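Local coordinates for aerotolerance-related membrane protein (Bacteroides fragilis, PDB 4JDU) that is of uncertain function and is represented here by its calcium-binding von Willebrand factor type A region, one piece of a longer membrane protein, at residues Gly8-Met12 / Phe102-Val108; Asp25-Arg30 / Gly143-Pro147; Ile115-Glu119 / Val170-Asn174. The protein carries 6 engineered substitutions. All coordinates share one frame. Numbering follows the deposited sequence.

In the fold
From the N terminus, the chain first lays down strand 9-16, whose start waits for the loop 102-108 to complete contact 1, closing an excursion of some 90 residues. Segment 25-30, at the other end of that strand, finds its partner 143-147 only after contact 1 has closed, so contacts 1 and 2 cross. Contact 3 opens after contact 1 is complete, with 115-119, and closes with 170-174, beyond contact 2; contacts 2 and 3 cross in turn. Strands 9-16 and 109-116 are sheet neighbours, and contacts 1 and 3 lie at opposite ends, centres 29 Å apart. Contacts 2 and 3 touch beside the calcium, where Arg-30 meets Asp-117 and Thr-171.

Contact 1: Gly8-Met12 / Phe102-Val108; sequences GVEVM and FTPQEGV
Begin with 8-12, which runs extended at the start of strand 9-16, with Glu-10 and the selenomethionine Met-12 directing CA-to-CB toward the loop 102-108, and Val-9 and Val-11 away from it. The loop has no regular structure. Its first residue, Phe-102, has its CA 7.0 Å from that of Glu-10 and an m rotamer that swings the ring onto the strand: CE1 comes 3.4 Å from Glu-10 O, and CZ packs 3.9 Å from Met-12 CB, while Val-11 N lies at the ring edge. Next, Thr-103 grips the Glu-10 carboxylate twice. Its N donates to Glu-10 OE1 at 2.9 Å, and its OG1 to Glu-10 OE2 at a very short 2.4 Å; Glu-10 reaches out with chi1 m and chi2 t. Strand 109-116, which this loop leads into, lies parallel beside strand 9-16 in the central sheet of the vWA fold, so the buried glutamate ties the loop between helix 91-99 and strand 109-116 to the neighbouring strand 9-16. Beyond Pro-104, Gln-105 N donates to Thr-103 OG1 (3.2 Å), an ST turn, made with Thr-103 chi1 p (82°). One water donates both to Glu-10 OE2 (2.7 Å) and to Gln-105 OE1 (2.6 Å). Gly-107, at phi 58° and psi 47°, turns the chain back toward the sheet. Val-108, chi1 p, sets its CA 5.9 Å from that of Val-9 and places CG2 3.3 Å from Gly-8 O and CG1 4.1 Å from Glu-10 OE2.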
loop_
_atom_site.group_PDB
_atom_site.type_symbol
_atom_site.label_atom_id
_atom_site.label_comp_id
_atom_site.label_asym_id
_atom_site.label_seq_id
_atom_site.Cartn_x
_atom_site.Cartn_y
_atom_site.Cartn_z
ATOM N N GLY A 8 0.640 16.069 -15.654
ATOM C CA GLY A 8 0.923 15.509 -14.345
ATOM C C GLY A 8 -0.289 14.864 -13.697
ATOM O O GLY A 8 -1.423 15.282 -13.928
ATOM N N VAL A 9 -0.042 13.838 -12.888
ATOM C CA VAL A 9 -1.095 13.117 -12.181
ATOM C C VAL A 9 -0.848 13.250 -10.684
ATOM O O VAL A 9 0.294 13.403 -10.259
ATOM C CB VAL A 9 -1.080 11.624 -12.581
ATOM C CG1 VAL A 9 -2.119 10.807 -11.805
ATOM C CG2 VAL A 9 -1.298 11.486 -14.071
ATOM N N GLU A 10 -1.906 13.217 -9.880
ATOM C CA GLU A 10 -1.743 13.154 -8.436
ATOM C C GLU A 10 -1.823 11.698 -7.999
ATOM O O GLU A 10 -2.745 10.979 -8.390
ATOM C CB GLU A 10 -2.807 13.993 -7.720
ATOM C CG GLU A 10 -2.648 15.480 -7.972
ATOM C CD GLU A 10 -3.585 16.321 -7.138
ATOM O OE1 GLU A 10 -4.292 15.759 -6.274
ATOM O OE2 GLU A 10 -3.611 17.553 -7.351
ATOM N N VAL A 11 -0.844 11.255 -7.213
ATOM C CA VAL A 11 -0.786 9.858 -6.794
ATOM C C VAL A 11 -0.778 9.763 -5.274
ATOM O O VAL A 11 0.115 10.300 -4.619
ATOM C CB VAL A 11 0.481 9.159 -7.343
ATOM C CG1 VAL A 11 0.533 7.696 -6.895
ATOM C CG2 VAL A 11 0.524 9.258 -8.861
HETATM N N MSE A 12 -1.773 9.092 -4.704
HETATM C CA MSE A 12 -1.783 8.871 -3.267
HETATM C C MSE A 12 -1.397 7.436 -2.970
HETATM O O MSE A 12 -2.100 6.488 -3.358
HETATM C CB MSE A 12 -3.149 9.184 -2.649
HETATM C CG MSE A 12 -3.209 8.878 -1.168
HETATM SE SE MSE A 12 -1.902 9.903 -0.149
HETATM C CE MSE A 12 -2.526 11.684 -0.564
ATOM N N PHE A 102 -7.090 14.188 -2.442
ATOM C CA PHE A 102 -6.547 14.852 -3.624
ATOM C C PHE A 102 -6.842 16.344 -3.616
ATOM O O PHE A 102 -7.744 16.809 -2.909
ATOM C CB PHE A 102 -7.082 14.193 -4.904
ATOM C CG PHE A 102 -6.618 12.773 -5.084
ATOM C CD1 PHE A 102 -5.374 12.503 -5.649
ATOM C CD2 PHE A 102 -7.408 11.704 -4.669
ATOM C CE1 PHE A 102 -4.928 11.195 -5.821
ATOM C CE2 PHE A 102 -6.964 10.384 -4.825
ATOM C CZ PHE A 102 -5.722 10.127 -5.400
ATOM N N THR A 103 -6.080 17.106 -4.395
ATOM C CA THR A 103 -6.337 18.540 -4.497
ATOM C C THR A 103 -7.512 18.803 -5.434
ATOM O O THR A 103 -7.775 18.024 -6.345
ATOM C CB THR A 103 -5.119 19.334 -5.015
ATOM O OG1 THR A 103 -5.064 19.266 -6.445
ATOM C CG2 THR A 103 -3.843 18.785 -4.444
ATOM N N PRO A 104 -8.225 19.910 -5.217
ATOM C CA PRO A 104 -9.321 20.242 -6.138
ATOM C C PRO A 104 -8.867 20.639 -7.552
ATOM O O PRO A 104 -9.728 20.907 -8.386
ATOM C CB PRO A 104 -10.009 21.425 -5.447
ATOM C CG PRO A 104 -8.997 21.973 -4.495
ATOM C CD PRO A 104 -8.197 20.797 -4.042
ATOM N N GLN A 105 -7.560 20.650 -7.817
ATOM C CA GLN A 105 -7.017 21.153 -9.088
ATOM C C GLN A 105 -7.718 20.591 -10.328
ATOM O O GLN A 105 -7.826 19.377 -10.499
ATOM C CB GLN A 105 -5.500 20.923 -9.167
ATOM C CG GLN A 105 -4.754 22.057 -9.868
ATOM C CD GLN A 105 -3.309 22.188 -9.417
ATOM O OE1 GLN A 105 -2.504 21.270 -9.587
ATOM N NE2 GLN A 105 -2.973 23.338 -8.841
ATOM N N GLU A 106 -8.190 21.494 -11.184
ATOM C CA GLU A 106 -9.068 21.140 -12.297
ATOM C C GLU A 106 -8.451 20.200 -13.328
ATOM O O GLU A 106 -7.335 20.419 -13.797
ATOM C CB GLU A 106 -9.567 22.406 -13.001
ATOM N N GLY A 107 -9.201 19.158 -13.679
ATOM C CA GLY A 107 -8.835 18.272 -14.770
ATOM C C GLY A 107 -7.477 17.618 -14.607
ATOM O O GLY A 107 -6.661 17.614 -15.530
ATOM N N VAL A 108 -7.223 17.082 -13.423
ATOM C CA VAL A 108 -5.983 16.357 -13.179
ATOM C C VAL A 108 -6.294 14.895 -12.901
ATOM O O VAL A 108 -7.300 14.574 -12.261
ATOM C CB VAL A 108 -5.157 16.978 -12.017
ATOM C CG1 VAL A 108 -5.888 16.850 -10.685
ATOM C CG2 VAL A 108 -3.779 16.342 -11.938
HETATM O O HOH W 1 -2.034 18.779 -9.213
#

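Contact 2: Asp25-Arg30 / Gly143-Pro147; sequences DVQPSR and GVGLP
This is a buried loop-to-loop contact built round an internal salt bridge, at the C-terminal ends of the parallel strands 9-16 and 138-143 of the vWA fold, where its metal site lies. Segment 25-30 has a cis peptide before Pro-28, then Ser-29 as N-cap of helix 30-33. Across this loop Asp-25 and Arg-30 meet. Arg-30 is nearly fully extended (m at chi1, then t, t, t), so that its NE reaches Asp-25 OD1 and its NH2 reaches Asp-25 OD2, each at 2.8 Å. Asp-25, chi1 p, also crosses to the other loop: Leu-146 N donates to Asp-25 OD2 at 2.9 Å. CA atoms pair at 5.6 Å for Val-26 with Gly-145 and for Arg-30 with Val-144. Val-26 CG1 packs 3.8 Å from Gly-145 CA and 4.0 Å from Leu-146 CG, and Arg-30 CB lies 4.0 Å from Val-144 CG2. Gly-145 runs against the arginine, with its CA 3.6 Å from Arg-30 NE; a CB there would clash with that nitrogen and, at phi 123° and psi 180°, jam against the carbonyl O of Val-144. Buried Val-144 O finds no hydrogen-bond partner. Through NH1, Arg-30 also makes a salt bridge to Asp-117, a known calcium ligand of this protein though not bound to the ion here, so one guanidinium is shared between two carboxylates and couples both loops to the rim of the metal site.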
loop_
_atom_site.group_PDB
_atom_site.type_symbol
_atom_site.label_atom_id
_atom_site.label_comp_id
_atom_site.label_asym_id
_atom_site.label_seq_id
_atom_site.Cartn_x
_atom_site.Cartn_y
_atom_site.Cartn_z
ATOM N N ASP A 25 9.065 -13.250 4.029
ATOM C CA ASP A 25 8.988 -14.132 2.879
ATOM C C ASP A 25 9.520 -13.477 1.608
ATOM O O ASP A 25 9.976 -14.158 0.697
ATOM C CB ASP A 25 7.581 -14.724 2.698
ATOM C CG ASP A 25 6.474 -13.669 2.628
ATOM O OD1 ASP A 25 6.682 -12.476 2.952
ATOM O OD2 ASP A 25 5.339 -14.062 2.269
ATOM N N VAL A 26 9.483 -12.152 1.567
ATOM C CA VAL A 26 10.200 -11.400 0.540
ATOM C C VAL A 26 11.235 -10.512 1.234
ATOM O O VAL A 26 11.000 -10.010 2.336
ATOM C CB VAL A 26 9.263 -10.569 -0.369
ATOM C CG1 VAL A 26 8.231 -11.470 -1.053
ATOM C CG2 VAL A 26 8.575 -9.496 0.412
ATOM N N GLN A 27 12.380 -10.351 0.584
ATOM C CA GLN A 27 13.574 -9.765 1.194
ATOM C C GLN A 27 13.565 -8.245 1.094
ATOM O O GLN A 27 13.205 -7.697 0.054
ATOM C CB GLN A 27 14.802 -10.339 0.486
ATOM C CG GLN A 27 16.064 -9.477 0.452
ATOM C CD GLN A 27 17.034 -9.943 -0.633
ATOM O OE1 GLN A 27 16.613 -10.439 -1.680
ATOM N NE2 GLN A 27 18.331 -9.791 -0.387
ATOM N N PRO A 28 13.940 -7.550 2.183
ATOM C CA PRO A 28 14.259 -8.157 3.483
ATOM C C PRO A 28 13.019 -8.355 4.359
ATOM O O PRO A 28 13.077 -9.137 5.315
ATOM C CB PRO A 28 15.252 -7.168 4.110
ATOM C CG PRO A 28 14.968 -5.860 3.455
ATOM C CD PRO A 28 14.269 -6.114 2.134
ATOM N N SER A 29 11.921 -7.679 4.026
ATOM C CA SER A 29 10.612 -7.985 4.592
ATOM C C SER A 29 9.594 -7.370 3.663
ATOM O O SER A 29 9.968 -6.628 2.757
ATOM C CB SER A 29 10.462 -7.398 5.987
ATOM O OG SER A 29 10.394 -5.979 5.914
ATOM N N ARG A 30 8.314 -7.671 3.864
ATOM C CA ARG A 30 7.275 -7.079 3.025
ATOM C C ARG A 30 7.312 -5.557 3.152
ATOM O O ARG A 30 7.279 -4.844 2.143
ATOM C CB ARG A 30 5.897 -7.609 3.424
ATOM C CG ARG A 30 5.734 -9.103 3.137
ATOM C CD ARG A 30 4.419 -9.618 3.657
ATOM N NE ARG A 30 4.319 -11.069 3.535
ATOM C CZ ARG A 30 3.287 -11.768 3.986
ATOM N NH1 ARG A 30 2.275 -11.133 4.572
ATOM N NH2 ARG A 30 3.266 -13.088 3.857
ATOM N N GLY A 143 0.821 -6.020 -4.518
ATOM C CA GLY A 143 0.779 -7.055 -3.502
ATOM C C GLY A 143 2.189 -7.468 -3.131
ATOM O O GLY A 143 2.980 -7.840 -4.003
ATOM N N VAL A 144 2.515 -7.370 -1.848
ATOM C CA VAL A 144 3.844 -7.786 -1.402
ATOM C C VAL A 144 3.733 -8.989 -0.495
ATOM O O VAL A 144 2.903 -9.047 0.406
ATOM C CB VAL A 144 4.647 -6.664 -0.682
ATOM C CG1 VAL A 144 5.162 -5.634 -1.682
ATOM C CG2 VAL A 144 3.802 -6.012 0.370
ATOM N N GLY A 145 4.584 -9.969 -0.767
ATOM C CA GLY A 145 4.588 -11.208 -0.013
ATOM C C GLY A 145 4.391 -12.371 -0.958
ATOM O O GLY A 145 4.263 -12.189 -2.176
ATOM N N LEU A 146 4.376 -13.574 -0.395
ATOM C CA LEU A 146 4.163 -14.787 -1.172
ATOM C C LEU A 146 2.888 -15.476 -0.700
ATOM O O LEU A 146 2.490 -15.330 0.457
ATOM C CB LEU A 146 5.359 -15.732 -1.028
ATOM C CG LEU A 146 6.725 -15.173 -1.449
ATOM C CD1 LEU A 146 7.860 -16.166 -1.214
ATOM C CD2 LEU A 146 6.686 -14.740 -2.903
ATOM N N PRO A 147 2.232 -16.222 -1.595
ATOM C CA PRO A 147 1.008 -16.892 -1.150
ATOM C C PRO A 147 1.267 -18.048 -0.180
ATOM O O PRO A 147 0.337 -18.427 0.533
ATOM C CB PRO A 147 0.385 -17.403 -2.458
ATOM C CG PRO A 147 1.510 -17.426 -3.451
ATOM C CD PRO A 147 2.418 -16.295 -3.055
#

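Contact 3: Ile115-Glu119 / Val170-Asn174; sequences ITDGE and VTRLN
Two turns closed by side chains follow one another as strand 109-116 ends: Gly-118 N donates to Thr-116 OG1 (2.9 Å), an ST turn, and Glu-119 N donates to Asp-117 OD1 (3.1 Å), an Asx turn. Asp-117 (chi1 p) sits near phi -90°, psi -1°, and Gly-118 at phi 73°, psi 2°, which curls the chain and turns Asp-117 O toward 170-174. That segment runs extended, a weakly bonded strand at 170-171 and then loop. CA atoms pair at 4.8 Å for Asp-117 with Leu-173 and 5.0 Å for Gly-118 with Asn-174. Asn-174 N donates to Asp-117 O at 2.9 Å, and Leu-173 CA makes a CA-H...O contact of 3.4 Å to that same Asp-117 O. Glu-119 OE1 then accepts from Arg-172 N at 2.8 Å. Asn-174, with Gly-118 O 3.4 Å from its CB, caps helix 175-184 through OD1 to Met-177 N. Asp-117 OD2 is held by Arg-30 and Ser-20, and Thr-116 OG1 by Asp-16. The Asp-117 side chain stands about 4 Å from the calcium bound by Ser-18, Ser-20 and Thr-89, and is a ligand in another model of this protein: the layout of a vWA metal ion-dependent adhesion site (MIDAS).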
loop_
_atom_site.group_PDB
_atom_site.type_symbol
_atom_site.label_atom_id
_atom_site.label_comp_id
_atom_site.label_asym_id
_atom_site.label_seq_id
_atom_site.Cartn_x
_atom_site.Cartn_y
_atom_site.Cartn_z
ATOM N N ILE A 115 -0.428 -0.504 -1.266
ATOM C CA ILE A 115 0.683 -1.451 -1.136
ATOM C C ILE A 115 0.479 -2.283 0.128
ATOM O O ILE A 115 0.497 -1.764 1.243
ATOM C CB ILE A 115 2.040 -0.723 -1.126
ATOM C CG1 ILE A 115 2.095 0.247 -2.312
ATOM C CG2 ILE A 115 3.184 -1.713 -1.193
ATOM C CD1 ILE A 115 3.384 1.005 -2.442
ATOM N N THR A 116 0.258 -3.581 -0.051
ATOM C CA THR A 116 -0.278 -4.402 1.025
ATOM C C THR A 116 -0.056 -5.877 0.737
ATOM O O THR A 116 0.195 -6.251 -0.404
ATOM C CB THR A 116 -1.809 -4.138 1.184
ATOM O OG1 THR A 116 -2.334 -4.890 2.282
ATOM C CG2 THR A 116 -2.581 -4.510 -0.103
ATOM N N ASP A 117 -0.161 -6.714 1.765
ATOM C CA ASP A 117 -0.178 -8.159 1.555
ATOM C C ASP A 117 -1.620 -8.638 1.372
ATOM O O ASP A 117 -1.877 -9.833 1.170
ATOM C CB ASP A 117 0.537 -8.895 2.691
ATOM C CG ASP A 117 0.010 -8.524 4.066
ATOM O OD1 ASP A 117 -1.179 -8.142 4.180
ATOM O OD2 ASP A 117 0.788 -8.634 5.036
ATOM N N GLY A 118 -2.553 -7.699 1.458
ATOM C CA GLY A 118 -3.943 -7.974 1.137
ATOM C C GLY A 118 -4.655 -8.811 2.171
ATOM O O GLY A 118 -5.826 -9.162 1.986
ATOM N N GLU A 119 -3.966 -9.153 3.255
ATOM C CA GLU A 119 -4.603 -9.864 4.355
ATOM C C GLU A 119 -5.606 -8.951 5.028
ATOM O O GLU A 119 -5.436 -8.588 6.194
ATOM C CB GLU A 119 -3.572 -10.301 5.387
ATOM C CG GLU A 119 -2.833 -11.551 5.013
ATOM C CD GLU A 119 -2.534 -12.424 6.212
ATOM O OE1 GLU A 119 -2.408 -13.654 6.031
ATOM O OE2 GLU A 119 -2.414 -11.880 7.333
ATOM N N VAL A 170 0.711 -17.451 10.790
ATOM C CA VAL A 170 1.246 -17.486 9.441
ATOM C C VAL A 170 0.429 -16.536 8.584
ATOM O O VAL A 170 -0.801 -16.635 8.529
ATOM C CB VAL A 170 1.185 -18.908 8.850
ATOM C CG1 VAL A 170 1.641 -18.900 7.402
ATOM C CG2 VAL A 170 2.041 -19.855 9.680
ATOM N N THR A 171 1.118 -15.606 7.940
ATOM C CA THR A 171 0.476 -14.632 7.065
ATOM C C THR A 171 0.811 -14.910 5.610
ATOM O O THR A 171 1.956 -15.212 5.283
ATOM C CB THR A 171 0.871 -13.185 7.432
ATOM O OG1 THR A 171 0.360 -12.299 6.430
ATOM C CG2 THR A 171 2.400 -13.017 7.531
ATOM N N ARG A 172 -0.199 -14.808 4.747
ATOM C CA ARG A 172 -0.053 -15.118 3.330
ATOM C C ARG A 172 -0.507 -13.943 2.476
ATOM O O ARG A 172 -1.454 -13.239 2.829
ATOM C CB ARG A 172 -0.908 -16.342 2.976
ATOM C CG ARG A 172 -0.513 -17.618 3.684
ATOM C CD ARG A 172 -1.494 -18.767 3.437
ATOM N NE ARG A 172 -1.081 -19.963 4.162
ATOM C CZ ARG A 172 -1.339 -20.180 5.449
ATOM N NH1 ARG A 172 -2.015 -19.279 6.153
ATOM N NH2 ARG A 172 -0.917 -21.285 6.041
ATOM N N LEU A 173 0.164 -13.732 1.351
ATOM C CA LEU A 173 -0.345 -12.794 0.352
ATOM C C LEU A 173 -1.721 -13.268 -0.086
ATOM O O LEU A 173 -1.889 -14.429 -0.471
ATOM C CB LEU A 173 0.583 -12.750 -0.859
ATOM C CG LEU A 173 0.056 -11.922 -2.041
ATOM C CD1 LEU A 173 0.218 -10.446 -1.776
ATOM C CD2 LEU A 173 0.780 -12.316 -3.314
ATOM N N ASN A 174 -2.708 -12.380 0.001
ATOM C CA ASN A 174 -4.056 -12.686 -0.466
ATOM C C ASN A 174 -4.247 -12.111 -1.852
ATOM O O ASN A 174 -4.790 -11.015 -2.021
ATOM C CB ASN A 174 -5.108 -12.123 0.492
ATOM C CG ASN A 174 -6.518 -12.602 0.157
ATOM O OD1 ASN A 174 -6.812 -12.976 -0.982
ATOM N ND2 ASN A 174 -7.398 -12.585 1.150
#